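PDB 6JV4: VMB-1 from Vibrio alginolyticus, which probably hydrolyses beta-lactam antibiotics to substituted beta-amino acids, as a zinc-dependent subclass B1 metallo-beta-lactamase. Local coordinates for residues M51-I65 and S88-K100. Residues are numbered along the deposited sequence; the frame is centred on the assembly and turned at random.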
loop_
_atom_site.group_PDB
_atom_site.type_symbol
_atom_site.label_atom_id
_atom_site.label_comp_id
_atom_site.label_asym_id
_atom_site.label_seq_id
_atom_site.Cartn_x
_atom_site.Cartn_y
_atom_site.Cartn_z
ATOM N N MET A 51 10.295 -2.291 0.370
ATOM C CA MET A 51 9.229 -1.261 0.476
ATOM C C MET A 51 7.889 -1.848 0.073
ATOM O O MET A 51 7.812 -2.580 -0.949
ATOM C CB MET A 51 9.512 -0.054 -0.424
ATOM C CG MET A 51 10.680 0.703 -0.024
ATOM S SD MET A 51 10.747 2.179 -1.130
ATOM C CE MET A 51 12.475 2.553 -0.880
ATOM N N ILE A 52 6.839 -1.447 0.781
ATOM C CA ILE A 52 5.436 -1.636 0.384
ATOM C C ILE A 52 4.895 -0.226 0.128
ATOM O O ILE A 52 4.768 0.509 1.106
ATOM C CB ILE A 52 4.650 -2.422 1.449
ATOM C CG1 ILE A 52 5.258 -3.823 1.656
ATOM C CG2 ILE A 52 3.187 -2.479 1.052
ATOM C CD1 ILE A 52 4.615 -4.552 2.795
ATOM N N ASP A 53 4.726 0.108 -1.148
ATOM C CA ASP A 53 4.441 1.464 -1.666
ATOM C C ASP A 53 5.710 2.326 -1.528
ATOM O O ASP A 53 6.523 2.128 -0.619
ATOM C CB ASP A 53 3.196 2.097 -1.060
ATOM C CG ASP A 53 1.872 1.474 -1.502
ATOM O OD1 ASP A 53 1.882 0.494 -2.343
ATOM O OD2 ASP A 53 0.817 2.075 -1.123
ATOM N N THR A 54 5.833 3.279 -2.438
ATOM C CA THR A 54 6.824 4.363 -2.316
ATOM C C THR A 54 6.191 5.522 -1.555
ATOM O O THR A 54 4.973 5.776 -1.645
ATOM C CB THR A 54 7.375 4.745 -3.699
ATOM O OG1 THR A 54 6.312 5.143 -4.573
ATOM C CG2 THR A 54 8.150 3.632 -4.360
ATOM N N PRO A 55 7.021 6.294 -0.832
ATOM C CA PRO A 55 6.608 7.596 -0.337
ATOM C C PRO A 55 6.069 8.475 -1.480
ATOM O O PRO A 55 6.412 8.268 -2.642
ATOM C CB PRO A 55 7.910 8.180 0.222
ATOM C CG PRO A 55 8.636 6.952 0.684
ATOM C CD PRO A 55 8.418 5.966 -0.446
ATOM N N TRP A 56 5.180 9.391 -1.130
ATOM C CA TRP A 56 4.400 10.171 -2.136
ATOM C C TRP A 56 5.245 11.221 -2.865
ATOM O O TRP A 56 4.832 11.654 -3.936
ATOM C CB TRP A 56 3.206 10.771 -1.419
ATOM C CG TRP A 56 2.007 10.995 -2.260
ATOM C CD1 TRP A 56 1.864 10.969 -3.612
ATOM C CD2 TRP A 56 0.713 11.280 -1.718
ATOM N NE1 TRP A 56 0.554 11.203 -3.944
ATOM C CE2 TRP A 56 -0.162 11.400 -2.802
ATOM C CE3 TRP A 56 0.247 11.441 -0.417
ATOM C CZ2 TRP A 56 -1.512 11.667 -2.621
ATOM C CZ3 TRP A 56 -1.093 11.726 -0.245
ATOM C CH2 TRP A 56 -1.941 11.796 -1.334
ATOM N N THR A 57 6.468 11.473 -2.455
ATOM C CA THR A 57 7.367 12.410 -3.139
ATOM C C THR A 57 8.683 11.700 -3.413
ATOM O O THR A 57 9.103 10.811 -2.637
ATOM C CB THR A 57 7.605 13.738 -2.401
ATOM O OG1 THR A 57 8.530 13.523 -1.363
ATOM C CG2 THR A 57 6.353 14.387 -1.857
ATOM N N THR A 58 9.300 12.069 -4.519
ATOM C CA THR A 58 10.623 11.526 -4.903
ATOM C C THR A 58 11.646 11.917 -3.829
ATOM O O THR A 58 12.492 11.053 -3.494
ATOM C CB THR A 58 11.000 11.984 -6.322
ATOM O OG1 THR A 58 9.967 11.549 -7.211
ATOM C CG2 THR A 58 12.293 11.369 -6.790
ATOM N N GLN A 59 11.571 13.129 -3.259
ATOM C CA GLN A 59 12.527 13.506 -2.191
ATOM C C GLN A 59 12.346 12.525 -1.018
ATOM O O GLN A 59 13.336 12.043 -0.467
ATOM C CB GLN A 59 12.392 14.987 -1.841
ATOM C CG GLN A 59 12.798 15.903 -3.000
ATOM C CD GLN A 59 14.252 15.714 -3.413
ATOM O OE1 GLN A 59 15.148 15.623 -2.562
ATOM N NE2 GLN A 59 14.504 15.619 -4.716
ATOM N N GLY A 60 11.109 12.221 -0.649
ATOM C CA GLY A 60 10.860 11.279 0.460
ATOM C C GLY A 60 11.398 9.896 0.125
ATOM O O GLY A 60 11.941 9.266 1.037
ATOM N N THR A 61 11.226 9.398 -1.105
ATOM C CA THR A 61 11.742 8.061 -1.496
ATOM C C THR A 61 13.279 8.053 -1.397
ATOM O O THR A 61 13.887 7.105 -0.824
ATOM C CB THR A 61 11.242 7.633 -2.874
ATOM O OG1 THR A 61 9.805 7.699 -2.853
ATOM C CG2 THR A 61 11.752 6.269 -3.253
ATOM N N LYS A 62 13.913 9.117 -1.869
ATOM C CA LYS A 62 15.394 9.195 -1.772
ATOM C C LYS A 62 15.807 9.221 -0.298
ATOM O O LYS A 62 16.770 8.500 0.077
ATOM C CB LYS A 62 15.898 10.444 -2.499
ATOM C CG LYS A 62 15.829 10.323 -4.003
ATOM C CD LYS A 62 16.362 11.544 -4.726
ATOM C CE LYS A 62 16.317 11.336 -6.219
ATOM N NZ LYS A 62 17.017 12.424 -6.942
ATOM N N GLN A 63 15.086 9.963 0.544
ATOM C CA GLN A 63 15.395 10.040 1.997
ATOM C C GLN A 63 15.188 8.660 2.639
ATOM O O GLN A 63 16.005 8.250 3.513
ATOM C CB GLN A 63 14.540 11.090 2.681
ATOM C CG GLN A 63 14.901 12.513 2.251
ATOM C CD GLN A 63 13.758 13.462 2.527
ATOM O OE1 GLN A 63 12.770 13.105 3.156
ATOM N NE2 GLN A 63 13.880 14.715 2.081
ATOM N N LEU A 64 14.150 7.942 2.197
ATOM C CA LEU A 64 13.869 6.601 2.766
ATOM C C LEU A 64 15.015 5.651 2.389
ATOM O O LEU A 64 15.452 4.874 3.268
ATOM C CB LEU A 64 12.532 6.077 2.241
ATOM C CG LEU A 64 12.112 4.730 2.833
ATOM C CD1 LEU A 64 12.081 4.773 4.353
ATOM C CD2 LEU A 64 10.765 4.289 2.265
ATOM N N ILE A 65 15.467 5.679 1.146
ATOM C CA ILE A 65 16.607 4.817 0.694
ATOM C C ILE A 65 17.849 5.164 1.525
ATOM O O ILE A 65 18.537 4.227 2.019
ATOM C CB ILE A 65 16.828 4.979 -0.808
ATOM C CG1 ILE A 65 15.700 4.295 -1.588
ATOM C CG2 ILE A 65 18.198 4.468 -1.259
ATOM C CD1 ILE A 65 15.625 4.737 -3.004
ATOM N N SER A 88 2.658 4.096 -6.291
ATOM C CA SER A 88 3.575 3.617 -7.352
ATOM C C SER A 88 4.446 4.756 -7.895
ATOM O O SER A 88 5.144 4.543 -8.883
ATOM C CB SER A 88 2.804 2.966 -8.469
ATOM O OG SER A 88 2.110 3.963 -9.157
ATOM N N GLY A 89 4.399 5.935 -7.267
ATOM C CA GLY A 89 4.989 7.149 -7.859
ATOM C C GLY A 89 6.467 7.033 -8.174
ATOM O O GLY A 89 6.913 7.645 -9.163
ATOM N N ASP A 90 7.230 6.251 -7.431
ATOM C CA ASP A 90 8.701 6.217 -7.652
ATOM C C ASP A 90 9.171 4.910 -8.283
ATOM O O ASP A 90 10.377 4.611 -8.191
ATOM C CB ASP A 90 9.431 6.671 -6.391
ATOM C CG ASP A 90 9.493 8.180 -6.307
ATOM O OD1 ASP A 90 9.899 8.820 -7.328
ATOM O OD2 ASP A 90 9.176 8.710 -5.234
ATOM N N ILE A 91 8.339 4.216 -9.061
ATOM C CA ILE A 91 8.840 3.072 -9.868
ATOM C C ILE A 91 10.042 3.498 -10.727
ATOM O O ILE A 91 11.030 2.746 -10.794
ATOM C CB ILE A 91 7.687 2.458 -10.661
ATOM C CG1 ILE A 91 6.780 1.623 -9.743
ATOM C CG2 ILE A 91 8.191 1.637 -11.809
ATOM C CD1 ILE A 91 5.629 1.030 -10.490
ATOM N N PRO A 92 10.010 4.646 -11.461
ATOM C CA PRO A 92 11.124 4.996 -12.326
ATOM C C PRO A 92 12.426 5.111 -11.538
ATOM O O PRO A 92 13.438 4.548 -11.985
ATOM C CB PRO A 92 10.679 6.319 -12.967
ATOM C CG PRO A 92 9.162 6.224 -12.953
ATOM C CD PRO A 92 8.868 5.559 -11.626
ATOM N N LEU A 93 12.407 5.811 -10.405
ATOM C CA LEU A 93 13.601 5.960 -9.548
ATOM C C LEU A 93 14.089 4.579 -9.134
ATOM O O LEU A 93 15.309 4.340 -9.206
ATOM C CB LEU A 93 13.290 6.816 -8.321
ATOM C CG LEU A 93 14.429 6.907 -7.319
ATOM C CD1 LEU A 93 15.650 7.615 -7.949
ATOM C CD2 LEU A 93 13.989 7.596 -6.058
ATOM N N LEU A 94 13.195 3.704 -8.642
ATOM C CA LEU A 94 13.680 2.394 -8.143
ATOM C C LEU A 94 14.246 1.586 -9.310
ATOM O O LEU A 94 15.318 0.932 -9.135
ATOM C CB LEU A 94 12.539 1.649 -7.447
ATOM C CG LEU A 94 11.968 2.315 -6.203
ATOM C CD1 LEU A 94 10.828 1.493 -5.612
ATOM C CD2 LEU A 94 12.995 2.561 -5.137
ATOM N N ASN A 95 13.608 1.645 -10.465
ATOM C CA ASN A 95 14.071 0.882 -11.652
ATOM C C ASN A 95 15.459 1.423 -12.055
ATOM O O ASN A 95 16.362 0.596 -12.322
ATOM C CB ASN A 95 13.044 0.935 -12.772
ATOM C CG ASN A 95 11.861 -0.003 -12.570
ATOM O OD1 ASN A 95 11.838 -0.823 -11.626
ATOM N ND2 ASN A 95 10.851 0.180 -13.414
ATOM N N ASP A 96 15.631 2.735 -12.014
ATOM C CA ASP A 96 16.941 3.404 -12.282
ATOM C C ASP A 96 18.031 2.955 -11.312
ATOM O O ASP A 96 19.163 2.808 -11.811
ATOM C CB ASP A 96 16.816 4.918 -12.256
ATOM C CG ASP A 96 16.173 5.475 -13.496
ATOM O OD1 ASP A 96 16.039 4.713 -14.463
ATOM O OD2 ASP A 96 15.819 6.664 -13.481
ATOM N N LEU A 97 17.714 2.683 -10.032
ATOM C CA LEU A 97 18.652 2.195 -8.985
ATOM C C LEU A 97 18.760 0.674 -9.017
ATOM O O LEU A 97 19.408 0.133 -8.138
ATOM C CB LEU A 97 18.202 2.698 -7.612
ATOM C CG LEU A 97 18.113 4.209 -7.452
ATOM C CD1 LEU A 97 17.464 4.592 -6.130
ATOM C CD2 LEU A 97 19.493 4.844 -7.583
ATOM N N LYS A 98 18.123 -0.001 -9.976
ATOM C CA LYS A 98 18.112 -1.478 -10.088
ATOM C C LYS A 98 17.586 -2.104 -8.791
ATOM O O LYS A 98 18.055 -3.176 -8.387
ATOM C CB LYS A 98 19.513 -1.961 -10.498
ATOM C CG LYS A 98 20.054 -1.210 -11.709
ATOM C CD LYS A 98 20.734 -2.097 -12.722
ATOM C CE LYS A 98 21.264 -1.306 -13.902
ATOM N NZ LYS A 98 22.736 -1.432 -14.005
ATOM N N ILE A 99 16.600 -1.464 -8.160
ATOM C CA ILE A 99 15.820 -2.067 -7.049
ATOM C C ILE A 99 14.617 -2.741 -7.710
ATOM O O ILE A 99 13.939 -2.051 -8.475
ATOM C CB ILE A 99 15.413 -0.984 -6.037
ATOM C CG1 ILE A 99 16.624 -0.325 -5.392
ATOM C CG2 ILE A 99 14.459 -1.556 -4.987
ATOM C CD1 ILE A 99 16.296 0.956 -4.672
ATOM N N LYS A 100 14.420 -4.043 -7.536
ATOM C CA LYS A 100 13.325 -4.764 -8.225
ATOM C C LYS A 100 11.992 -4.157 -7.761
ATOM O O LYS A 100 11.863 -3.849 -6.572
ATOM C CB LYS A 100 13.288 -6.262 -7.922
ATOM C CG LYS A 100 14.540 -7.043 -8.311
ATOM C CD LYS A 100 14.313 -8.544 -8.408
ATOM C CE LYS A 100 15.480 -9.248 -9.088
ATOM N NZ LYS A 100 15.005 -10.082 -10.216
HETATM O O HOH W 1 4.238 6.813 -4.177
HETATM O O HOH W 2 6.450 9.182 -5.239
#
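The carboxylate of Asp90 reaches across to the first turn of helix 58-65, where two threonine hydroxyls hold it. Thr58 OG1 donates to the syn lone pair of Asp90 OD1 at 2.7 Å, while Thr61 OG1 gives its proton to Asp90 OD2 from the anti side, 33° out of the carboxylate plane. The two hydroxyl bonds, one to each oxygen, fix the rotation of the carboxylate; a water between Pro55 O and Asp90 OD2 lies within bonding distance of both. The hydroxyl of Thr61 sits beside its backbone N (chi1 -55°), which puts CG2 anti to that N and 3.8 Å from Leu93 CD2. In this metallo-beta-lactamase fold, both helices follow parallel strands of one sheet, 48-52 and 74-79, and run roughly alongside at 37°. Segment 88-100 begins just after the zinc ligands His82, His84 and Asp86. Near that end Thr54 OG1 accepts from Asp90 N (3.2 Å), and the methyl Thr54 CG2 packs on Leu94 CD1 at 3.6 Å. Farther along, Ile65 and Leu97 meet tip to tip, CD1 to CD1 at 3.6 Å. Ile65 CD1 also packs on Leu94 CD2 (4.0 Å), and on the outer side the aliphatic chain of Lys62, extended beyond CG, lies across Leu93, with Lys62 CG 3.9 Å from Leu93 CD2.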